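Side-chain contact in periplasmic beta-glucosidase (Pseudomonas aeruginosa, PDB 6R5T), which probably hydrolyses terminal, non-reducing beta-D-glucosyl residues, releasing beta-D-glucose, as a periplasmic member of glycoside hydrolase family 3: residues G47-T52 with R59-Q64. The protein carries 1 engineered substitution. Numbering follows the deposited sequence.
With GAL (beta-D-galactopyranose), chain C.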
# COMPACT_ATOMS: atom_id res chain seq x y z
N GLY A 47 32.01 20.81 -12.91
CA GLY A 47 32.23 19.59 -13.69
C GLY A 47 31.22 19.45 -14.81
O GLY A 47 31.55 18.94 -15.88
N ALA A 48 29.97 19.88 -14.57
CA ALA A 48 28.91 19.71 -15.56
C ALA A 48 27.75 20.61 -15.26
O ALA A 48 27.62 21.13 -14.15
CB ALA A 48 28.48 18.26 -15.56
N ILE A 49 26.94 20.79 -16.29
CA ILE A 49 25.81 21.72 -16.27
C ILE A 49 24.58 20.89 -16.59
O ILE A 49 24.67 20.00 -17.45
CB ILE A 49 26.04 22.82 -17.31
CG1 ILE A 49 27.30 23.61 -17.01
CG2 ILE A 49 24.82 23.73 -17.43
CD1 ILE A 49 27.25 24.40 -15.78
N PHE A 50 23.46 21.26 -16.01
CA PHE A 50 22.16 20.77 -16.53
C PHE A 50 21.24 21.97 -16.76
O PHE A 50 21.43 23.02 -16.13
CB PHE A 50 21.55 19.72 -15.62
CG PHE A 50 21.12 20.15 -14.25
CD1 PHE A 50 22.06 20.35 -13.25
CD2 PHE A 50 19.79 20.36 -13.94
CE1 PHE A 50 21.72 20.72 -11.97
CE2 PHE A 50 19.44 20.79 -12.66
CZ PHE A 50 20.39 20.95 -11.68
N ASN A 51 20.27 21.76 -17.65
CA ASN A 51 19.17 22.71 -17.98
C ASN A 51 19.65 23.88 -18.83
O ASN A 51 18.84 24.79 -19.02
CB ASN A 51 18.48 23.20 -16.71
CG ASN A 51 17.51 22.20 -16.10
OD1 ASN A 51 17.23 21.17 -16.69
ND2 ASN A 51 17.05 22.48 -14.89
N THR A 52 20.85 23.83 -19.43
CA THR A 52 21.26 24.78 -20.51
C THR A 52 21.20 24.01 -21.82
O THR A 52 21.88 22.99 -21.92
CB THR A 52 22.66 25.36 -20.23
OG1 THR A 52 22.53 26.17 -19.07
CG2 THR A 52 23.23 26.10 -21.39
N ARG A 59 27.69 26.55 -26.04
CA ARG A 59 29.02 27.00 -26.53
C ARG A 59 29.59 28.02 -25.55
O ARG A 59 30.84 27.99 -25.30
CB ARG A 59 28.87 27.63 -27.92
CG ARG A 59 28.80 26.69 -29.10
CD ARG A 59 29.02 27.47 -30.41
NE ARG A 59 30.46 27.69 -30.53
CZ ARG A 59 31.33 26.88 -31.11
NH1 ARG A 59 30.94 25.81 -31.78
NH2 ARG A 59 32.60 27.20 -31.11
N ALA A 60 28.80 28.99 -25.08
CA ALA A 60 29.26 30.08 -24.18
C ALA A 60 29.84 29.49 -22.89
O ALA A 60 30.90 29.94 -22.41
CB ALA A 60 28.13 31.04 -23.91
N MET A 61 29.22 28.44 -22.36
CA MET A 61 29.78 27.77 -21.17
C MET A 61 31.09 27.05 -21.51
O MET A 61 32.08 27.15 -20.72
CB MET A 61 28.83 26.71 -20.66
CG MET A 61 27.48 27.25 -20.46
SD MET A 61 27.52 28.07 -18.95
CE MET A 61 25.88 27.56 -18.42
N GLN A 62 31.09 26.27 -22.59
CA GLN A 62 32.30 25.49 -22.98
C GLN A 62 33.46 26.48 -23.25
O GLN A 62 34.63 26.15 -22.95
CB GLN A 62 31.97 24.63 -24.18
CG GLN A 62 32.84 23.41 -24.37
CD GLN A 62 32.69 22.35 -23.28
OE1 GLN A 62 33.28 22.51 -22.23
NE2 GLN A 62 31.99 21.24 -23.54
N ASP A 63 33.13 27.67 -23.77
CA ASP A 63 34.15 28.70 -24.04
C ASP A 63 34.86 29.11 -22.75
O ASP A 63 36.03 29.49 -22.84
CB ASP A 63 33.57 29.93 -24.72
CG ASP A 63 33.21 29.74 -26.18
OD1 ASP A 63 33.61 28.75 -26.83
OD2 ASP A 63 32.49 30.58 -26.67
N GLN A 64 34.19 29.10 -21.60
CA GLN A 64 34.77 29.56 -20.33
C GLN A 64 35.86 28.59 -19.89
O GLN A 64 36.74 29.01 -19.12
CB GLN A 64 33.72 29.72 -19.24
CG GLN A 64 32.60 30.66 -19.64
CD GLN A 64 33.14 31.94 -20.22
OE1 GLN A 64 33.89 32.65 -19.55
NE2 GLN A 64 32.80 32.21 -21.48
C1 GAL C . 14.96 18.85 -10.80
C2 GAL C . 15.18 19.32 -12.26
C3 GAL C . 14.66 20.76 -12.37
C4 GAL C . 13.17 20.77 -11.96
C5 GAL C . 13.05 20.17 -10.54
C6 GAL C . 11.59 20.02 -10.12
O2 GAL C . 16.56 19.24 -12.57
O3 GAL C . 14.79 21.16 -13.75
O4 GAL C . 12.51 19.94 -12.93
O5 GAL C . 13.58 18.80 -10.48
O6 GAL C . 11.54 19.39 -8.82
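Met61 reaches from its helix to Ile49 and Thr52 through a bent chain: CG lies beside the backbone N (chi1 -52°), and bends at chi2 (-80°) and chi3 bring the terminal CE methyl to the strand. On the other side, the CG2 branch of Ile49 stands anti to its backbone N and is thereby presented to that methyl, CG2 to CE of Met61 measuring 4.1 Å. The two side chains meet at a slant, and this pair is purely apolar. Thr52 approaches the same methyl end-on, its OG1 3.7 Å from Met61 CE, a van der Waals approach. One methyl therefore carries the whole contact, fitted against a branched aliphatic side chain and a threonine hydroxyl. All three residues are buried, although only 120 Å² of surface is enclosed and Ile49 and Met61 remain 8.7 Å apart at their CA atoms.

Between Ile49 and Thr52 the chain serves the sugar site. Asn51 ND2 donates to O3 of the bound galactose at 2.9 Å, with an N-H...O angle of 156°, and Phe50 CE2 lies 3.3 Å from the galactose O2, which meets the ring obliquely. Glu486 also hydrogen-bonds this sugar.

The contact packs helix 55-65 on strand 48-50, the first two elements of a beta-alpha-beta unit completed by strand 75-78 in the TIM-barrel-like N-terminal domain. Strand 48-50 runs parallel between strands 24-26 and 75-78, with Ile49 touching Val26 and His76. Met61 also touches His76, while helix 34-42 flanks the same layer, placing Leu37 against Ile49 and Met38 against Met61.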